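PDB 5HXD: murein peptide amidase A from Escherichia coli O157:H7, which probably hydrolyses the amide bond between gamma-D-glutamate and diaminopimelate in murein tripeptide, using one zinc ion per subunit, during peptidoglycan breakdown. Local coordinates for residues Gly11-Gly16 and Cys61-Leu66; Ile30-Pro35 and Val75-Asn80; Ser41-Ala46 and Ile148-Val153; Gln177-Pro182 and Glu221-Ala226. All blocks are in the same frame, centred on the assembly; numbering follows the deposited sequence.

Interaction 1 of 4, residues Gly11-Gly16 and Cys61-Leu66; sequences GAFPPG and CALRTL
Phe-13 and Arg-64 mark the closest backbone approach, with their CA atoms 5.5 Å apart, where an extended loop leading to strand 18-22 passes the C-terminal part of helix 53-65. The side-chain contact is carried by the aliphatic part of Arg-64. Its CG lies anti to the carbonyl carbon (chi1 -79°), 3.4 Å from Phe-13 CD1, and CD sits over one face of the Phe-13 ring, 3.9 Å from the ring centroid and toward the rim, a CH-pi contact. Helix 53-65 belongs to the alpha/beta fold of the M14 zinc carboxypeptidases; it directly follows the predicted metal-binding pair His-49 and Glu-52, an H-x-x-E motif. The guanidinium plane stands 89° to the ring, with Phe-13 CE1 at its edge, and any cation-pi attraction is weak because Arg-64 CZ is 5.7 Å from the ring centroid. Instead, NH1 bonds to Arg-10 O and NE to Ser-60 OG, fixing the polar end. Leu-63 CD2 meets Phe-13 CE1 at 4.1 Å, and Pro-14 CG lies 3.8 Å from Leu-63 O. Leu-88 of the second subunit packs on both Phe-13 and Arg-64.

Interaction 2 of 4, residues Ile30-Pro35 and Val75-Asn80; sequences IWFPAP and VVLCVN
Phe-32 lies against Val-75 and Leu-77 at the apolar centre of a contact that fastens a beta hairpin, strands 18-22 and 28-31, to strand 74-76, which is outermost within this chain in the mixed central sheet. The join is one antiparallel, hydrogen-bonded bridge between Phe-32 and Val-75. Phe-32 CG is anti to the carbonyl carbon (chi1 -60°), beside the backbone N; the ring's CE2 meets Leu-77 CD1 at 3.6 Å, approaching obliquely. Closer to the backbone, Phe-32 CB faces Val-75 CB at 4.0 Å. Leu-59 of helix 53-65 touches both Val-75 and Leu-77, while Leu-86 of the second subunit packs on Phe-32 and Leu-77, so this cluster also faces the dimer partner. A second apolar patch forms one residue back in 30-35 and one on in 75-80, where Trp-31 CB rests on Val-76 CG2 at 3.7 Å. The Trp-31 indole itself leads off toward helix 136-148, where Leu-144 and Arg-147 touch it.

Outward of these groups come the backbone bonds: Phe-32 N donates to Val-75 O at 2.7 Å, and Val-75 N returns a bond to Phe-32 O at 3.1 Å. Val-75 O also lies at the edge of the Phe-32 ring, in its plane. Cys-78, further along, is held by the disulfide to Cys-84. At the polar edge a water bridges the two segments, accepting from Ile-30 N at 3.0 Å and donating to Cys-78 O.

Interaction 3 of 4, residues Ser41-Ala46 and Ile148-Val153; sequences SGLILA and IQPAWV
Gly-42 fits flat against Trp-152: without a side chain to intervene, its CA lies over the centre of the indole six-membered ring, 3.8 Å from the centroid and 9° off the normal. Ile-44 CG1 closes on the edge of the same ring at CZ3, and His-73 meets the indole edge-to-face. Leu-43 is the bump on the other side of the strand. Its CB faces both Val-153 CG2, 4.0 Å away, and Pro-150 CB, while its CD2 reaches Ile-148 CD1 more loosely. Leu-45 CD2 continues this row by lodging against Val-153 CG1 at 3.7 Å, and Ile-145 and Leu-141 of helix 136-148 cover the two leucines. Two backbone bonds cross here: Ala-151 N donates to Ser-41 O at 2.7 Å, and Leu-43 N to Trp-152 O at 2.8 Å. Leu-43 also bonds to Val-154, which completes the parallel bridge of Leu-43 with Val-153 between neighbouring strands 43-45 and 153-157. Their downstream ends lead to the predicted zinc ligands, His-49 and Glu-52 after the first and His-157 ending the second, the usual placing of an active site at the C-terminal ends of parallel strands in an alpha/beta sheet.

Interaction 4 of 4, residues Gln177-Pro182 and Glu221-Ala226; sequences QAFELP and EKYLFA
Phe-179 meets Tyr-223 with its edge and Ala-226 with a face, at a place where helix 170-178 ends in a Schellman motif, with positive phi at Glu-180, and meets the junction of helices 216-222 and 224-230. The aromatic contact is T-shaped: the edge of Phe-179 points at the face of Tyr-223, with centroids 5.6 Å apart and planes at 64°. Lys-222 CD lies over the opposite face of the tyrosine, toward its rim, so the phenol ring is sandwiched. Phe-211 adds a further ring against Tyr-223.

A CH-pi contact is made by the methyl group of Ala-226, whose CB stands over the centre of the Phe-179 ring, 3.5 Å from the centroid. Among purely apolar contacts, Ala-178 CB and Ala-226 CB meet at 4.1 Å, and this pair marks the nearest approach of the backbones.

Toward the active site, the Leu-181 side chain lies about 6 Å from that of Glu-210, the predicted proton donor/acceptor. Leu-181 also borders the tyrosine, its CD2 being 4.4 Å from Tyr-223 OH.

Interactions 2 and 3 meet in the mixed central sheet, where strand 74-76 pairs with strand 43-45; their centres are about 10 Å apart, and Val-76 N probably bonds to Ile-44 O. Interaction 1 lies about 12 Å from interaction 2, centre to centre, and touches it through Leu-63 CD2 on the Phe-32 ring and Phe-13 on Leu-77. Along the chain these three alternate their segments, which ties the N-terminal loop, the hairpin, the sheet and helix 53-65 together. Interaction 4 follows later in series; Leu-224 packs on Ala-62, joining it to interaction 1. Interactions 1, 2 and 4 also touch the second subunit, consistent with a homodimer, whereas interaction 3 does not.

Interaction 1 of 4, residues Gly11-Gly16 and Cys61-Leu66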
loop_
_atom_site.group_PDB
_atom_site.type_symbol
_atom_site.label_atom_id
_atom_site.label_comp_id
_atom_site.label_asym_id
_atom_site.label_seq_id
_atom_site.Cartn_x
_atom_site.Cartn_y
_atom_site.Cartn_z
ATOM N N GLY A 11 12.315 -10.412 7.391
ATOM C CA GLY A 11 10.946 -10.708 7.011
ATOM C C GLY A 11 9.920 -10.351 8.075
ATOM O O GLY A 11 8.737 -10.139 7.781
ATOM N N ALA A 12 10.361 -10.300 9.326
ATOM C CA ALA A 12 9.457 -9.945 10.409
ATOM C C ALA A 12 9.892 -8.636 11.036
ATOM O O ALA A 12 10.933 -8.078 10.676
ATOM C CB ALA A 12 9.397 -11.048 11.453
ATOM N N PHE A 13 9.080 -8.143 11.964
ATOM C CA PHE A 13 9.411 -6.942 12.707
ATOM C C PHE A 13 10.097 -7.323 14.026
ATOM O O PHE A 13 9.706 -8.298 14.685
ATOM C CB PHE A 13 8.151 -6.099 12.983
ATOM C CG PHE A 13 7.625 -5.356 11.777
ATOM C CD1 PHE A 13 8.289 -4.240 11.288
ATOM C CD2 PHE A 13 6.454 -5.766 11.147
ATOM C CE1 PHE A 13 7.827 -3.557 10.184
ATOM C CE2 PHE A 13 5.968 -5.079 10.033
ATOM C CZ PHE A 13 6.656 -3.971 9.552
ATOM N N PRO A 14 11.136 -6.563 14.412
ATOM C CA PRO A 14 11.647 -6.661 15.783
ATOM C C PRO A 14 10.546 -6.293 16.781
ATOM O O PRO A 14 9.732 -5.414 16.482
ATOM C CB PRO A 14 12.798 -5.641 15.811
ATOM C CG PRO A 14 12.510 -4.690 14.669
ATOM C CD PRO A 14 11.854 -5.552 13.614
ATOM N N PRO A 15 10.533 -6.943 17.960
ATOM C CA PRO A 15 9.511 -6.794 19.016
ATOM C C PRO A 15 9.157 -5.343 19.397
ATOM O O PRO A 15 9.899 -4.412 19.081
ATOM C CB PRO A 15 10.152 -7.501 20.221
ATOM C CG PRO A 15 11.147 -8.444 19.640
ATOM C CD PRO A 15 11.649 -7.813 18.382
ATOM N N GLY A 16 8.036 -5.169 20.094
ATOM C CA GLY A 16 7.658 -3.876 20.639
ATOM C C GLY A 16 6.684 -3.077 19.789
ATOM O O GLY A 16 6.735 -1.843 19.742
ATOM N N CYS A 61 10.945 -1.308 5.681
ATOM C CA CYS A 61 12.184 -2.025 5.383
ATOM C C CYS A 61 13.294 -1.518 6.280
ATOM O O CYS A 61 14.073 -2.298 6.827
ATOM C CB CYS A 61 12.580 -1.865 3.914
ATOM S SG CYS A 61 11.654 -2.930 2.773
ATOM N N ALA A 62 13.352 -0.202 6.427
ATOM C CA ALA A 62 14.339 0.416 7.281
ATOM C C ALA A 62 14.135 -0.014 8.719
ATOM O O ALA A 62 15.089 -0.341 9.396
ATOM C CB ALA A 62 14.271 1.902 7.161
ATOM N N LEU A 63 12.886 -0.033 9.170
ATOM C CA LEU A 63 12.563 -0.446 10.527
ATOM C C LEU A 63 12.931 -1.905 10.769
ATOM O O LEU A 63 13.299 -2.282 11.877
ATOM C CB LEU A 63 11.081 -0.208 10.800
ATOM C CG LEU A 63 10.466 -0.539 12.159
ATOM C CD1 LEU A 63 11.163 0.184 13.266
ATOM C CD2 LEU A 63 9.017 -0.132 12.144
ATOM N N ARG A 64 12.854 -2.714 9.717
ATOM C CA ARG A 64 13.137 -4.155 9.778
ATOM C C ARG A 64 14.616 -4.462 9.499
ATOM O O ARG A 64 15.049 -5.611 9.629
ATOM C CB ARG A 64 12.239 -4.930 8.778
ATOM C CG ARG A 64 10.795 -5.165 9.256
ATOM C CD ARG A 64 9.925 -5.965 8.271
ATOM N NE ARG A 64 9.609 -5.205 7.056
ATOM C CZ ARG A 64 10.039 -5.510 5.833
ATOM N NH1 ARG A 64 10.797 -6.577 5.644
ATOM N NH2 ARG A 64 9.712 -4.740 4.802
ATOM N N THR A 65 15.380 -3.437 9.114
ATOM C CA THR A 65 16.793 -3.586 8.740
ATOM C C THR A 65 17.745 -3.124 9.833
ATOM O O THR A 65 18.511 -3.920 10.372
ATOM C CB THR A 65 17.122 -2.795 7.465
ATOM O OG1 THR A 65 16.470 -3.410 6.349
ATOM C CG2 THR A 65 18.625 -2.760 7.213
ATOM N N LEU A 66 17.697 -1.825 10.133
ATOM C CA LEU A 66 18.506 -1.207 11.180
ATOM C C LEU A 66 18.445 -2.027 12.469
ATOM O O LEU A 66 17.407 -2.598 12.797
ATOM C CB LEU A 66 18.042 0.236 11.429
ATOM C CG LEU A 66 18.771 0.992 12.561
ATOM C CD1 LEU A 66 20.283 1.059 12.309
ATOM C CD2 LEU A 66 18.172 2.386 12.806
#

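Interaction 2 of 4, residues Ile30-Pro35 and Val75-Asn80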
loop_
_atom_site.group_PDB
_atom_site.type_symbol
_atom_site.label_atom_id
_atom_site.label_comp_id
_atom_site.label_asym_id
_atom_site.label_seq_id
_atom_site.Cartn_x
_atom_site.Cartn_y
_atom_site.Cartn_z
ATOM N N ILE A 30 -1.221 1.096 14.216
ATOM C CA ILE A 30 -0.026 0.447 14.744
ATOM C C ILE A 30 1.124 1.446 14.842
ATOM O O ILE A 30 1.323 2.248 13.931
ATOM C CB ILE A 30 0.393 -0.755 13.838
ATOM C CG1 ILE A 30 -0.762 -1.748 13.715
ATOM C CG2 ILE A 30 1.623 -1.449 14.371
ATOM C CD1 ILE A 30 -0.635 -2.740 12.539
ATOM N N TRP A 31 1.872 1.410 15.942
ATOM C CA TRP A 31 3.091 2.206 16.023
ATOM C C TRP A 31 4.205 1.484 16.742
ATOM O O TRP A 31 3.992 0.504 17.460
ATOM C CB TRP A 31 2.848 3.559 16.701
ATOM C CG TRP A 31 2.552 3.486 18.159
ATOM C CD1 TRP A 31 1.500 2.844 18.753
ATOM C CD2 TRP A 31 3.297 4.104 19.223
ATOM N NE1 TRP A 31 1.547 3.022 20.116
ATOM C CE2 TRP A 31 2.639 3.787 20.430
ATOM C CE3 TRP A 31 4.451 4.889 19.265
ATOM C CZ2 TRP A 31 3.102 4.232 21.672
ATOM C CZ3 TRP A 31 4.906 5.339 20.499
ATOM C CH2 TRP A 31 4.235 5.005 21.686
ATOM N N PHE A 32 5.400 2.013 16.542
ATOM C CA PHE A 32 6.613 1.360 16.965
ATOM C C PHE A 32 7.383 2.309 17.843
ATOM O O PHE A 32 8.235 3.031 17.341
ATOM C CB PHE A 32 7.440 0.953 15.745
ATOM C CG PHE A 32 6.722 0.013 14.821
ATOM C CD1 PHE A 32 6.869 -1.349 14.954
ATOM C CD2 PHE A 32 5.882 0.495 13.836
ATOM C CE1 PHE A 32 6.197 -2.217 14.123
ATOM C CE2 PHE A 32 5.211 -0.372 12.993
ATOM C CZ PHE A 32 5.371 -1.727 13.141
ATOM N N PRO A 33 7.065 2.329 19.149
ATOM C CA PRO A 33 7.717 3.236 20.109
ATOM C C PRO A 33 9.229 3.038 20.146
ATOM O O PRO A 33 9.700 1.890 20.099
ATOM C CB PRO A 33 7.078 2.861 21.465
ATOM C CG PRO A 33 6.429 1.559 21.256
ATOM C CD PRO A 33 6.065 1.464 19.799
ATOM N N ALA A 34 9.973 4.144 20.207
ATOM C CA ALA A 34 11.435 4.101 20.239
ATOM C C ALA A 34 11.849 3.364 21.485
ATOM O O ALA A 34 11.238 3.552 22.544
ATOM C CB ALA A 34 12.038 5.501 20.202
ATOM N N PRO A 35 12.863 2.495 21.352
ATOM C CA PRO A 35 13.354 1.642 22.441
ATOM C C PRO A 35 13.636 2.455 23.713
ATOM O O PRO A 35 12.927 2.246 24.706
ATOM C CB PRO A 35 14.638 1.036 21.866
ATOM C CG PRO A 35 14.479 1.122 20.395
ATOM C CD PRO A 35 13.680 2.356 20.133
ATOM N N VAL A 75 7.966 5.414 15.361
ATOM C CA VAL A 75 7.578 5.117 13.980
ATOM C C VAL A 75 6.118 4.693 13.831
ATOM O O VAL A 75 5.640 3.806 14.544
ATOM C CB VAL A 75 8.478 4.006 13.376
ATOM C CG1 VAL A 75 7.958 3.569 11.998
ATOM C CG2 VAL A 75 9.934 4.480 13.291
ATOM N N VAL A 76 5.429 5.360 12.906
ATOM C CA VAL A 76 4.125 4.936 12.395
ATOM C C VAL A 76 4.207 4.642 10.885
ATOM O O VAL A 76 4.354 5.557 10.071
ATOM C CB VAL A 76 3.049 6.022 12.637
ATOM C CG1 VAL A 76 1.743 5.683 11.899
ATOM C CG2 VAL A 76 2.837 6.241 14.123
ATOM N N LEU A 77 4.122 3.373 10.507
ATOM C CA LEU A 77 4.231 2.997 9.093
ATOM C C LEU A 77 3.026 3.442 8.271
ATOM O O LEU A 77 3.182 3.873 7.128
ATOM C CB LEU A 77 4.405 1.489 8.946
ATOM C CG LEU A 77 5.739 0.948 9.442
ATOM C CD1 LEU A 77 5.755 -0.557 9.389
ATOM C CD2 LEU A 77 6.822 1.518 8.581
ATOM N N CYS A 78 1.827 3.346 8.836
ATOM C CA CYS A 78 0.637 3.640 8.054
ATOM C C CYS A 78 -0.442 4.369 8.868
ATOM O O CYS A 78 -1.145 3.776 9.695
ATOM C CB CYS A 78 0.092 2.340 7.454
ATOM S SG CYS A 78 -1.060 2.561 6.112
ATOM N N VAL A 79 -0.555 5.673 8.629
ATOM C CA VAL A 79 -1.545 6.497 9.309
ATOM C C VAL A 79 -2.959 6.058 8.893
ATOM O O VAL A 79 -3.882 6.035 9.711
ATOM C CB VAL A 79 -1.317 8.004 9.005
ATOM C CG1 VAL A 79 -2.508 8.834 9.422
ATOM C CG2 VAL A 79 -0.052 8.523 9.699
ATOM N N ASN A 80 -3.091 5.638 7.632
ATOM C CA ASN A 80 -4.382 5.370 6.996
ATOM C C ASN A 80 -4.494 3.949 6.458
ATOM O O ASN A 80 -4.555 3.756 5.264
ATOM C CB ASN A 80 -4.572 6.387 5.867
ATOM C CG ASN A 80 -5.890 6.254 5.136
ATOM O OD1 ASN A 80 -6.811 5.576 5.588
ATOM N ND2 ASN A 80 -5.992 6.934 4.000
HETATM O O HOH W 1 -1.701 1.984 11.393
#

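Interaction 3 of 4, residues Ser41-Ala46 and Ile148-Val153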
loop_
_atom_site.group_PDB
_atom_site.type_symbol
_atom_site.label_atom_id
_atom_site.label_comp_id
_atom_site.label_asym_id
_atom_site.label_seq_id
_atom_site.Cartn_x
_atom_site.Cartn_y
_atom_site.Cartn_z
ATOM N N SER A 41 13.921 12.273 21.004
ATOM C CA SER A 41 13.087 11.366 20.226
ATOM C C SER A 41 12.061 12.131 19.435
ATOM O O SER A 41 11.335 12.963 19.992
ATOM C CB SER A 41 12.392 10.357 21.120
ATOM O OG SER A 41 13.285 9.324 21.462
ATOM N N GLY A 42 12.046 11.859 18.133
ATOM C CA GLY A 42 11.114 12.455 17.203
ATOM C C GLY A 42 10.172 11.408 16.647
ATOM O O GLY A 42 10.150 10.272 17.121
ATOM N N LEU A 43 9.397 11.781 15.637
ATOM C CA LEU A 43 8.383 10.871 15.101
ATOM C C LEU A 43 8.544 10.716 13.597
ATOM O O LEU A 43 8.680 11.718 12.875
ATOM C CB LEU A 43 6.979 11.385 15.449
ATOM C CG LEU A 43 5.734 10.600 15.025
ATOM C CD1 LEU A 43 5.855 9.122 15.363
ATOM C CD2 LEU A 43 4.522 11.214 15.702
ATOM N N ILE A 44 8.547 9.471 13.119
ATOM C CA ILE A 44 8.603 9.238 11.675
ATOM C C ILE A 44 7.319 8.560 11.191
ATOM O O ILE A 44 6.888 7.525 11.699
ATOM C CB ILE A 44 9.847 8.414 11.277
ATOM C CG1 ILE A 44 11.106 9.062 11.863
ATOM C CG2 ILE A 44 9.979 8.346 9.757
ATOM C CD1 ILE A 44 12.245 8.094 12.106
ATOM N N LEU A 45 6.715 9.175 10.189
ATOM C CA LEU A 45 5.330 8.923 9.833
ATOM C C LEU A 45 5.261 8.509 8.386
ATOM O O LEU A 45 6.087 8.958 7.579
ATOM C CB LEU A 45 4.507 10.199 10.040
ATOM C CG LEU A 45 3.227 10.294 10.856
ATOM C CD1 LEU A 45 3.398 9.713 12.235
ATOM C CD2 LEU A 45 2.847 11.744 10.947
ATOM N N ALA A 46 4.268 7.686 8.043
ATOM C CA ALA A 46 4.032 7.349 6.651
ATOM C C ALA A 46 2.598 6.910 6.382
ATOM O O ALA A 46 1.815 6.684 7.305
ATOM C CB ALA A 46 4.991 6.278 6.212
ATOM N N ILE A 148 2.975 11.236 23.683
ATOM C CA ILE A 148 4.421 11.015 23.592
ATOM C C ILE A 148 5.268 12.286 23.534
ATOM O O ILE A 148 6.465 12.235 23.848
ATOM C CB ILE A 148 4.791 10.155 22.354
ATOM C CG1 ILE A 148 4.491 10.912 21.061
ATOM C CG2 ILE A 148 4.082 8.817 22.391
ATOM C CD1 ILE A 148 5.437 10.583 19.953
ATOM N N GLN A 149 4.655 13.403 23.127
ATOM C CA GLN A 149 5.328 14.705 22.941
ATOM C C GLN A 149 6.667 14.635 22.190
ATOM O O GLN A 149 7.738 14.844 22.784
ATOM C CB GLN A 149 5.576 15.383 24.290
ATOM C CG GLN A 149 4.361 15.561 25.171
ATOM C CD GLN A 149 4.754 15.834 26.620
ATOM O OE1 GLN A 149 5.947 15.851 26.964
ATOM N NE2 GLN A 149 3.761 16.045 27.475
ATOM N N PRO A 150 6.622 14.356 20.886
ATOM C CA PRO A 150 7.871 14.170 20.137
ATOM C C PRO A 150 8.683 15.450 19.980
ATOM O O PRO A 150 8.124 16.539 20.096
ATOM C CB PRO A 150 7.386 13.674 18.770
ATOM C CG PRO A 150 6.021 14.248 18.642
ATOM C CD PRO A 150 5.439 14.226 20.027
ATOM N N ALA A 151 9.978 15.312 19.707
ATOM C CA ALA A 151 10.841 16.455 19.429
ATOM C C ALA A 151 10.482 17.114 18.098
ATOM O O ALA A 151 10.653 18.322 17.915
ATOM C CB ALA A 151 12.293 16.019 19.425
ATOM N N TRP A 152 10.001 16.291 17.168
ATOM C CA TRP A 152 9.629 16.721 15.823
ATOM C C TRP A 152 8.897 15.587 15.102
ATOM O O TRP A 152 8.728 14.496 15.658
ATOM C CB TRP A 152 10.863 17.149 15.038
ATOM C CG TRP A 152 12.032 16.224 15.197
ATOM C CD1 TRP A 152 13.124 16.410 15.996
ATOM C CD2 TRP A 152 12.232 14.971 14.533
ATOM N NE1 TRP A 152 13.995 15.351 15.867
ATOM C CE2 TRP A 152 13.467 14.455 14.979
ATOM C CE3 TRP A 152 11.486 14.235 13.599
ATOM C CZ2 TRP A 152 13.970 13.239 14.525
ATOM C CZ3 TRP A 152 11.984 13.031 13.156
ATOM C CH2 TRP A 152 13.213 12.543 13.614
ATOM N N VAL A 153 8.451 15.849 13.876
ATOM C CA VAL A 153 7.783 14.847 13.061
ATOM C C VAL A 153 8.260 14.919 11.616
ATOM O O VAL A 153 8.235 15.982 11.023
ATOM C CB VAL A 153 6.231 15.022 13.091
ATOM C CG1 VAL A 153 5.515 13.883 12.327
ATOM C CG2 VAL A 153 5.721 15.089 14.519
#

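Interaction 4 of 4, residues Gln177-Pro182 and Glu221-Ala226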
loop_
_atom_site.group_PDB
_atom_site.type_symbol
_atom_site.label_atom_id
_atom_site.label_comp_id
_atom_site.label_asym_id
_atom_site.label_seq_id
_atom_site.Cartn_x
_atom_site.Cartn_y
_atom_site.Cartn_z
ATOM N N GLN A 177 20.036 16.231 1.764
ATOM C CA GLN A 177 21.289 15.655 1.311
ATOM C C GLN A 177 21.220 14.129 1.300
ATOM O O GLN A 177 21.546 13.502 0.292
ATOM C CB GLN A 177 22.443 16.149 2.193
ATOM C CG GLN A 177 23.512 16.929 1.422
ATOM C CD GLN A 177 24.303 17.904 2.296
ATOM O OE1 GLN A 177 24.043 18.042 3.493
ATOM N NE2 GLN A 177 25.275 18.588 1.690
ATOM N N ALA A 178 20.773 13.546 2.410
ATOM C CA ALA A 178 20.664 12.087 2.550
ATOM C C ALA A 178 19.745 11.419 1.532
ATOM O O ALA A 178 19.990 10.275 1.149
ATOM C CB ALA A 178 20.197 11.730 3.954
ATOM N N PHE A 179 18.686 12.097 1.093
ATOM C CA PHE A 179 17.743 11.461 0.149
ATOM C C PHE A 179 17.894 11.994 -1.283
ATOM O O PHE A 179 17.150 11.598 -2.184
ATOM C CB PHE A 179 16.284 11.658 0.605
ATOM C CG PHE A 179 15.846 10.741 1.725
ATOM C CD1 PHE A 179 15.336 9.485 1.453
ATOM C CD2 PHE A 179 15.910 11.153 3.048
ATOM C CE1 PHE A 179 14.917 8.646 2.481
ATOM C CE2 PHE A 179 15.495 10.323 4.075
ATOM C CZ PHE A 179 15.000 9.068 3.790
ATOM N N GLU A 180 18.855 12.899 -1.464
ATOM C CA GLU A 180 19.099 13.621 -2.721
ATOM C C GLU A 180 17.857 14.291 -3.301
ATOM O O GLU A 180 17.580 14.229 -4.502
ATOM C CB GLU A 180 19.746 12.701 -3.750
ATOM C CG GLU A 180 21.245 12.857 -3.709
ATOM C CD GLU A 180 21.948 12.053 -4.744
ATOM O OE1 GLU A 180 21.698 12.276 -5.952
ATOM O OE2 GLU A 180 22.763 11.204 -4.332
ATOM N N LEU A 181 17.156 14.993 -2.422
ATOM C CA LEU A 181 15.983 15.751 -2.785
ATOM C C LEU A 181 16.200 17.198 -2.419
ATOM O O LEU A 181 16.760 17.495 -1.367
ATOM C CB LEU A 181 14.746 15.211 -2.069
ATOM C CG LEU A 181 14.300 13.838 -2.524
ATOM C CD1 LEU A 181 13.087 13.422 -1.721
ATOM C CD2 LEU A 181 13.991 13.895 -4.011
ATOM N N PRO A 182 15.747 18.104 -3.285
ATOM C CA PRO A 182 15.802 19.546 -3.038
ATOM C C PRO A 182 15.157 19.922 -1.709
ATOM O O PRO A 182 14.207 19.261 -1.301
ATOM C CB PRO A 182 15.008 20.131 -4.210
ATOM C CG PRO A 182 14.211 18.994 -4.728
ATOM C CD PRO A 182 15.065 17.799 -4.546
ATOM N N GLU A 221 15.851 -0.242 -2.427
ATOM C CA GLU A 221 17.269 -0.251 -2.817
ATOM C C GLU A 221 17.906 1.142 -2.625
ATOM O O GLU A 221 18.823 1.325 -1.823
ATOM C CB GLU A 221 17.393 -0.727 -4.290
ATOM C CG GLU A 221 18.586 -0.225 -5.152
ATOM C CD GLU A 221 19.974 -0.394 -4.518
ATOM O OE1 GLU A 221 20.149 -1.289 -3.653
ATOM O OE2 GLU A 221 20.895 0.382 -4.886
ATOM N N LYS A 222 17.384 2.122 -3.351
ATOM C CA LYS A 222 17.981 3.455 -3.450
ATOM C C LYS A 222 17.947 4.304 -2.164
ATOM O O LYS A 222 18.849 5.104 -1.934
ATOM C CB LYS A 222 17.280 4.212 -4.578
ATOM C CG LYS A 222 17.838 5.548 -4.928
ATOM C CD LYS A 222 16.837 6.284 -5.821
ATOM C CE LYS A 222 17.441 7.524 -6.456
ATOM N NZ LYS A 222 18.590 7.154 -7.323
ATOM N N TYR A 223 16.917 4.126 -1.334
ATOM C CA TYR A 223 16.647 5.028 -0.203
ATOM C C TYR A 223 16.732 4.358 1.164
ATOM O O TYR A 223 16.442 4.981 2.195
ATOM C CB TYR A 223 15.257 5.665 -0.356
ATOM C CG TYR A 223 15.194 6.720 -1.427
ATOM C CD1 TYR A 223 16.315 7.447 -1.761
ATOM C CD2 TYR A 223 14.020 6.984 -2.110
ATOM C CE1 TYR A 223 16.281 8.403 -2.741
ATOM C CE2 TYR A 223 13.970 7.948 -3.098
ATOM C CZ TYR A 223 15.105 8.651 -3.406
ATOM O OH TYR A 223 15.084 9.616 -4.383
ATOM N N LEU A 224 17.127 3.088 1.170
ATOM C CA LEU A 224 17.117 2.298 2.396
ATOM C C LEU A 224 18.228 2.770 3.301
ATOM O O LEU A 224 18.096 2.727 4.518
ATOM C CB LEU A 224 17.261 0.806 2.087
ATOM C CG LEU A 224 17.204 -0.189 3.251
ATOM C CD1 LEU A 224 16.133 0.208 4.240
ATOM C CD2 LEU A 224 16.952 -1.609 2.742
ATOM N N PHE A 225 19.318 3.226 2.682
ATOM C CA PHE A 225 20.460 3.779 3.393
ATOM C C PHE A 225 20.012 4.996 4.189
ATOM O O PHE A 225 20.167 5.066 5.423
ATOM C CB PHE A 225 21.582 4.146 2.407
ATOM C CG PHE A 225 22.737 4.884 3.036
ATOM C CD1 PHE A 225 23.757 4.197 3.678
ATOM C CD2 PHE A 225 22.805 6.282 2.988
ATOM C CE1 PHE A 225 24.823 4.892 4.267
ATOM C CE2 PHE A 225 23.864 6.973 3.578
ATOM C CZ PHE A 225 24.874 6.274 4.212
ATOM N N ALA A 226 19.441 5.953 3.471
ATOM C CA ALA A 226 18.971 7.182 4.085
ATOM C C ALA A 226 17.904 6.907 5.157
ATOM O O ALA A 226 18.012 7.420 6.270
ATOM C CB ALA A 226 18.440 8.130 3.017
#